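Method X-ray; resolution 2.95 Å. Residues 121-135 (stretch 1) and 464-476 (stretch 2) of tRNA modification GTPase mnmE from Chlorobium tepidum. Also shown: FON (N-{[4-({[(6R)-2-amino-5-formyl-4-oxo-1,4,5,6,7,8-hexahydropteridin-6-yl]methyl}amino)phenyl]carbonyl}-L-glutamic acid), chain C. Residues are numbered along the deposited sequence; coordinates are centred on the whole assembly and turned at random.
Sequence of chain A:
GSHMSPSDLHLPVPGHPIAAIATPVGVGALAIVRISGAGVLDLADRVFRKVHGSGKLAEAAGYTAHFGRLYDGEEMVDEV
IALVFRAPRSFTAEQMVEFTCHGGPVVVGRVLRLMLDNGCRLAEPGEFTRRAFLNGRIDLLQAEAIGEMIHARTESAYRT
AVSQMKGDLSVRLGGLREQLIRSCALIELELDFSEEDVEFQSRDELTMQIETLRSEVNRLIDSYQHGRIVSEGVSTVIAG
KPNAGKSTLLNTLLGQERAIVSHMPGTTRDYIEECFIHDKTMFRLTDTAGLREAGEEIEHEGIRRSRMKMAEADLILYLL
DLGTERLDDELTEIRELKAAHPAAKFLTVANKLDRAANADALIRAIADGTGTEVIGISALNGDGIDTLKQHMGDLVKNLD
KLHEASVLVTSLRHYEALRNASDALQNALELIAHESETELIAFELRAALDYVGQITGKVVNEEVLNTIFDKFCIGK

Stretch 1 (121-135) RLAEPGEFTRRAFLN
Stretch 2, residues 464-476: VLNTIFDKFCIGK

The contact joins a helix with its preceding turn to the C-terminal end of the same chain, at least 331 residues away in sequence, and buries 884 Å² summed over both sides. Stretch 1 leaves a strand at Arg 121 and Leu 122, passes through a type II turn from Glu 124 to Glu 127, and enters helix 127-134. Stretch 2 descends a helix from Val 464 to about Phe 469, makes a type I turn from Phe 469 to Phe 472, is extended at Cys 473 (-106/154), then turns through Ile 474 (-57/121) and Gly 475 (128/-24), closed by Lys 476 N to Cys 473 O. The two helix axes approach to 10.6 Å at 141°, closer to antiparallel than to parallel. The middle of the type II turn faces the C-terminal segment: the CA atoms of Pro 125 and Ile 474 lie 4.0 Å apart, and those of Gly 126 and Lys 476 4.7 Å apart.

The terminal carboxylate of Lys 476 sits at the start of helix 127-134, where the first-turn amides lack acceptors from a preceding helical turn. Phe 128 N donates to Lys 476 OXT (2.9 Å, N-H...O 139°), while Lys 476 O accepts from both Thr 129 N (2.9 Å, 149°) and Thr 129 OG1 (2.7 Å), the side chain being in the m rotamer. Glu 127 N is also near, 3.1 Å from Lys 476 OXT, but its angle is poor; it makes instead a weak bond to Glu 124 O (3.4 Å). Gly 126 CA adds a C-H...O contact to Lys 476 O at 3.5 Å. Lys 476 N is satisfied within its own stretch by Cys 473 O (3.2 Å). The CA-to-CB bond of Lys 476 points away from stretch 1, although its CG stays 3.6 Å from Thr 129 OG1; the side chain is t, p, t, t, and Lys 476 NZ donates to FON O3 at 2.5 Å.

Gly 126, at the N-cap position, has phi/psi of 68/8, a positive phi that favours glycine. Packing makes the same demand, since an ideal CB would lie 2.8 Å from both Phe 469 O and Phe 472 CB. Gly 126 O accepts from Arg 130 N (2.9 Å), and Phe 469 O accepts from Phe 472 N (2.9 Å). Pro 125 O approaches Phe 469 O to 3.3 Å, but both are acceptors and no bond can form. Gly 475, at 128/-24, likewise requires glycine, because a CB would jam against the preceding carbonyl.

Farther along the helix, Arg 130 (chi1 and chi2 t) lies over Phe 469 (chi1 m), with Arg 130 CB 4.0 Å from the ring centroid and 14° off its normal. Phe 133 CE2 meets Leu 465 CD2 at 3.6 Å, and Leu 134 CD1 reaches Leu 465 CD1 at 4.0 Å. At the other end, Ile 474 (m, t) packs its CG1 4.0 Å from Pro 125 CG and its CG2 3.9 Å from Leu 122 CD1.

Glu 127, its chi1 and chi2 both t and its CA-to-CB bond pointing away from stretch 2, braces the turn: OE1 accepts from Glu 124 N (3.1 Å), and OE2 forms salt bridges with Arg 121 NH1 (3.3 Å) and Arg 131 NH2 (3.6 Å).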

# COMPACT_ATOMS: atom_id res chain seq x y z
N ARG A 121 -15.84 -2.41 -15.58
CA ARG A 121 -15.52 -3.79 -15.22
C ARG A 121 -14.19 -3.78 -14.48
O ARG A 121 -13.43 -2.81 -14.58
CB ARG A 121 -15.46 -4.69 -16.45
CG ARG A 121 -14.07 -4.86 -17.01
CD ARG A 121 -13.87 -6.23 -17.59
NE ARG A 121 -13.99 -6.23 -19.05
CZ ARG A 121 -12.98 -5.95 -19.88
NH1 ARG A 121 -11.77 -5.65 -19.39
NH2 ARG A 121 -13.18 -5.99 -21.19
N LEU A 122 -13.89 -4.84 -13.73
CA LEU A 122 -12.62 -4.91 -13.01
C LEU A 122 -11.52 -5.18 -14.03
O LEU A 122 -11.70 -5.99 -14.93
CB LEU A 122 -12.66 -5.99 -11.92
CG LEU A 122 -11.70 -6.03 -10.72
CD1 LEU A 122 -10.45 -6.83 -11.04
CD2 LEU A 122 -11.33 -4.65 -10.22
N ALA A 123 -10.41 -4.47 -13.89
CA ALA A 123 -9.30 -4.59 -14.83
C ALA A 123 -8.60 -5.94 -14.71
O ALA A 123 -8.39 -6.44 -13.61
CB ALA A 123 -8.31 -3.46 -14.61
N GLU A 124 -8.25 -6.53 -15.85
CA GLU A 124 -7.40 -7.71 -15.87
C GLU A 124 -5.99 -7.28 -15.44
O GLU A 124 -5.71 -6.09 -15.39
CB GLU A 124 -7.37 -8.32 -17.27
CG GLU A 124 -8.71 -8.90 -17.73
CD GLU A 124 -8.58 -9.88 -18.88
OE1 GLU A 124 -9.60 -10.16 -19.56
OE2 GLU A 124 -7.45 -10.39 -19.11
N PRO A 125 -5.11 -8.24 -15.12
CA PRO A 125 -3.81 -7.78 -14.63
C PRO A 125 -2.98 -7.20 -15.78
O PRO A 125 -2.96 -7.76 -16.88
CB PRO A 125 -3.16 -9.04 -14.06
CG PRO A 125 -4.24 -10.10 -14.07
CD PRO A 125 -5.18 -9.71 -15.15
N GLY A 126 -2.33 -6.07 -15.51
CA GLY A 126 -1.51 -5.39 -16.51
C GLY A 126 -2.24 -4.77 -17.70
O GLY A 126 -1.60 -4.30 -18.64
N GLU A 127 -3.57 -4.76 -17.65
CA GLU A 127 -4.37 -4.28 -18.78
C GLU A 127 -4.10 -2.82 -19.13
O GLU A 127 -4.12 -2.45 -20.31
CB GLU A 127 -5.86 -4.51 -18.53
CG GLU A 127 -6.73 -4.19 -19.74
CD GLU A 127 -8.15 -4.69 -19.62
OE1 GLU A 127 -8.58 -4.98 -18.47
OE2 GLU A 127 -8.83 -4.79 -20.67
N PHE A 128 -3.86 -1.99 -18.12
CA PHE A 128 -3.56 -0.59 -18.35
C PHE A 128 -2.32 -0.41 -19.21
O PHE A 128 -2.35 0.30 -20.21
CB PHE A 128 -3.42 0.17 -17.04
CG PHE A 128 -4.71 0.34 -16.29
CD1 PHE A 128 -5.56 1.40 -16.57
CD2 PHE A 128 -5.08 -0.57 -15.31
CE1 PHE A 128 -6.76 1.55 -15.88
CE2 PHE A 128 -6.28 -0.43 -14.61
CZ PHE A 128 -7.12 0.64 -14.90
N THR A 129 -1.23 -1.08 -18.84
CA THR A 129 0.00 -0.99 -19.60
C THR A 129 -0.16 -1.69 -20.95
O THR A 129 0.38 -1.25 -21.96
CB THR A 129 1.21 -1.58 -18.84
OG1 THR A 129 1.34 -0.93 -17.57
CG2 THR A 129 2.48 -1.36 -19.64
N ARG A 130 -0.94 -2.77 -20.96
CA ARG A 130 -1.26 -3.47 -22.19
C ARG A 130 -1.91 -2.51 -23.20
O ARG A 130 -1.58 -2.52 -24.39
CB ARG A 130 -2.20 -4.64 -21.91
CG ARG A 130 -2.43 -5.55 -23.08
CD ARG A 130 -3.68 -6.36 -22.88
NE ARG A 130 -3.46 -7.73 -23.33
CZ ARG A 130 -3.06 -8.73 -22.53
NH1 ARG A 130 -2.85 -8.51 -21.24
NH2 ARG A 130 -2.89 -9.94 -23.03
N ARG A 131 -2.83 -1.68 -22.70
CA ARG A 131 -3.50 -0.71 -23.55
C ARG A 131 -2.54 0.37 -24.01
O ARG A 131 -2.60 0.80 -25.16
CB ARG A 131 -4.71 -0.10 -22.84
CG ARG A 131 -5.91 -1.01 -22.85
CD ARG A 131 -7.05 -0.41 -22.06
NE ARG A 131 -8.22 -1.27 -22.13
CZ ARG A 131 -9.41 -0.94 -21.63
NH1 ARG A 131 -9.58 0.23 -21.03
NH2 ARG A 131 -10.43 -1.78 -21.74
N ALA A 132 -1.63 0.77 -23.12
CA ALA A 132 -0.62 1.77 -23.45
C ALA A 132 0.26 1.29 -24.60
O ALA A 132 0.64 2.07 -25.48
CB ALA A 132 0.21 2.10 -22.24
N PHE A 133 0.57 -0.01 -24.59
CA PHE A 133 1.35 -0.61 -25.65
C PHE A 133 0.53 -0.77 -26.93
O PHE A 133 1.01 -0.45 -28.02
CB PHE A 133 1.93 -1.96 -25.23
CG PHE A 133 2.40 -2.79 -26.39
CD1 PHE A 133 3.59 -2.49 -27.05
CD2 PHE A 133 1.64 -3.86 -26.85
CE1 PHE A 133 4.02 -3.25 -28.13
CE2 PHE A 133 2.06 -4.62 -27.93
CZ PHE A 133 3.25 -4.31 -28.58
N LEU A 134 -0.69 -1.28 -26.79
CA LEU A 134 -1.57 -1.52 -27.93
C LEU A 134 -1.94 -0.23 -28.67
O LEU A 134 -2.03 -0.22 -29.89
CB LEU A 134 -2.83 -2.27 -27.47
CG LEU A 134 -2.96 -3.78 -27.69
CD1 LEU A 134 -1.63 -4.50 -27.79
CD2 LEU A 134 -3.83 -4.40 -26.60
N ASN A 135 -2.13 0.85 -27.91
CA ASN A 135 -2.34 2.17 -28.50
C ASN A 135 -1.06 2.81 -29.01
O ASN A 135 -1.09 3.91 -29.57
CB ASN A 135 -3.03 3.10 -27.49
CG ASN A 135 -4.47 2.72 -27.25
OD1 ASN A 135 -5.07 1.97 -28.01
ND2 ASN A 135 -5.04 3.26 -26.17
N VAL A 464 2.70 -13.97 -26.28
CA VAL A 464 3.88 -13.30 -25.77
C VAL A 464 3.40 -12.20 -24.83
O VAL A 464 3.95 -12.03 -23.73
CB VAL A 464 4.75 -12.74 -26.92
CG1 VAL A 464 5.69 -11.64 -26.43
CG2 VAL A 464 5.53 -13.86 -27.60
N LEU A 465 2.37 -11.47 -25.25
CA LEU A 465 1.78 -10.39 -24.44
C LEU A 465 1.19 -10.91 -23.14
O LEU A 465 1.36 -10.30 -22.08
CB LEU A 465 0.70 -9.65 -25.23
CG LEU A 465 1.06 -8.82 -26.47
CD1 LEU A 465 -0.21 -8.18 -27.01
CD2 LEU A 465 2.11 -7.76 -26.15
N ASN A 466 0.49 -12.04 -23.23
CA ASN A 466 -0.18 -12.64 -22.08
C ASN A 466 0.78 -13.07 -20.99
O ASN A 466 0.55 -12.78 -19.81
CB ASN A 466 -1.06 -13.81 -22.52
CG ASN A 466 -2.36 -13.36 -23.16
OD1 ASN A 466 -2.46 -13.24 -24.37
ND2 ASN A 466 -3.36 -13.09 -22.33
N THR A 467 1.87 -13.73 -21.37
CA THR A 467 2.88 -14.14 -20.40
C THR A 467 3.57 -12.93 -19.76
O THR A 467 4.01 -13.00 -18.62
CB THR A 467 3.95 -15.11 -20.99
OG1 THR A 467 4.60 -14.49 -22.10
CG2 THR A 467 3.31 -16.43 -21.43
N ILE A 468 3.64 -11.82 -20.50
CA ILE A 468 4.22 -10.59 -19.96
C ILE A 468 3.28 -9.89 -18.98
O ILE A 468 3.68 -9.53 -17.87
CB ILE A 468 4.65 -9.61 -21.08
CG1 ILE A 468 5.85 -10.17 -21.85
CG2 ILE A 468 5.01 -8.23 -20.49
CD1 ILE A 468 6.30 -9.32 -23.02
N PHE A 469 2.02 -9.72 -19.37
CA PHE A 469 1.09 -8.92 -18.57
C PHE A 469 0.38 -9.67 -17.45
O PHE A 469 -0.01 -9.06 -16.46
CB PHE A 469 0.11 -8.17 -19.47
CG PHE A 469 0.76 -7.12 -20.33
CD1 PHE A 469 1.43 -6.05 -19.76
CD2 PHE A 469 0.71 -7.22 -21.72
CE1 PHE A 469 2.04 -5.08 -20.55
CE2 PHE A 469 1.32 -6.26 -22.52
CZ PHE A 469 1.99 -5.19 -21.93
N ASP A 470 0.23 -10.99 -17.58
CA ASP A 470 -0.27 -11.81 -16.47
C ASP A 470 0.66 -11.70 -15.27
O ASP A 470 0.24 -11.84 -14.12
CB ASP A 470 -0.43 -13.27 -16.89
CG ASP A 470 -1.71 -13.52 -17.68
OD1 ASP A 470 -1.73 -14.47 -18.50
OD2 ASP A 470 -2.70 -12.78 -17.50
N LYS A 471 1.93 -11.42 -15.56
CA LYS A 471 2.97 -11.18 -14.56
C LYS A 471 2.74 -9.88 -13.80
O LYS A 471 3.22 -9.72 -12.67
CB LYS A 471 4.33 -11.16 -15.26
CG LYS A 471 5.51 -11.50 -14.38
CD LYS A 471 6.68 -12.03 -15.21
CE LYS A 471 6.34 -13.39 -15.84
NZ LYS A 471 7.54 -14.07 -16.41
N PHE A 472 2.04 -8.93 -14.42
CA PHE A 472 1.68 -7.66 -13.80
C PHE A 472 0.54 -7.88 -12.81
O PHE A 472 -0.12 -8.92 -12.84
CB PHE A 472 1.21 -6.66 -14.86
CG PHE A 472 2.31 -5.98 -15.62
CD1 PHE A 472 3.28 -6.72 -16.30
CD2 PHE A 472 2.36 -4.60 -15.69
CE1 PHE A 472 4.28 -6.08 -17.01
CE2 PHE A 472 3.36 -3.95 -16.40
CZ PHE A 472 4.32 -4.70 -17.06
N CYS A 473 0.28 -6.90 -11.96
CA CYS A 473 -0.83 -6.97 -11.02
C CYS A 473 -1.97 -6.06 -11.43
O CYS A 473 -1.76 -5.06 -12.11
CB CYS A 473 -0.36 -6.61 -9.61
SG CYS A 473 0.37 -4.97 -9.50
N ILE A 474 -3.18 -6.42 -11.00
CA ILE A 474 -4.39 -5.65 -11.27
C ILE A 474 -4.23 -4.22 -10.76
O ILE A 474 -3.98 -4.00 -9.57
CB ILE A 474 -5.65 -6.33 -10.67
CG1 ILE A 474 -5.93 -7.65 -11.38
CG2 ILE A 474 -6.87 -5.41 -10.75
CD1 ILE A 474 -6.86 -8.59 -10.62
N GLY A 475 -4.36 -3.25 -11.68
CA GLY A 475 -4.13 -1.84 -11.38
C GLY A 475 -3.15 -1.19 -12.34
O GLY A 475 -3.17 0.03 -12.54
N LYS A 476 -2.30 -2.01 -12.94
CA LYS A 476 -1.29 -1.53 -13.88
C LYS A 476 -1.51 -2.08 -15.29
O LYS A 476 -0.65 -1.99 -16.16
CB LYS A 476 0.12 -1.89 -13.39
CG LYS A 476 1.23 -0.99 -13.98
CD LYS A 476 0.73 0.46 -14.16
CE LYS A 476 1.85 1.42 -14.57
NZ LYS A 476 1.42 2.82 -14.34
OXT LYS A 476 -2.59 -2.61 -15.59
N1 FON C . 0.48 9.57 -12.12
C2 FON C . -0.83 9.54 -12.42
NA2 FON C . -1.68 10.34 -11.73
N3 FON C . -1.33 8.74 -13.40
C4 FON C . -0.55 7.92 -14.14
O4 FON C . -1.07 7.22 -15.02
C4A FON C . 0.91 7.90 -13.83
N5 FON C . 1.93 7.17 -14.46
C6 FON C . 3.14 7.99 -14.63
C7 FON C . 3.68 8.05 -13.20
N8 FON C . 2.71 8.82 -12.44
C8A FON C . 1.38 8.80 -12.76
C9 FON C . 4.16 7.48 -15.65
N10 FON C . 3.56 7.20 -16.95
C11 FON C . 1.43 9.69 -19.54
C12 FON C . 2.62 9.06 -19.93
C13 FON C . 3.31 8.24 -19.05
C14 FON C . 2.85 8.04 -17.75
C15 FON C . 1.65 8.66 -17.36
C16 FON C . 0.95 9.48 -18.25
C FON C . 0.72 10.56 -20.54
O FON C . -0.25 11.21 -20.19
N FON C . 1.18 10.58 -21.80
CA FON C . 1.23 11.71 -22.72
CB FON C . 2.19 12.81 -22.23
CG FON C . 2.07 14.13 -23.00
CD FON C . 2.24 15.32 -22.08
OE1 FON C . 1.27 15.69 -21.38
OE2 FON C . 3.35 15.91 -22.05
CT FON C . 1.66 11.23 -24.08
O1 FON C . 1.04 11.63 -25.09
O2 FON C . 2.63 10.44 -24.15
CP1 FON C . 1.79 5.96 -14.80
O3 FON C . 2.49 5.09 -14.31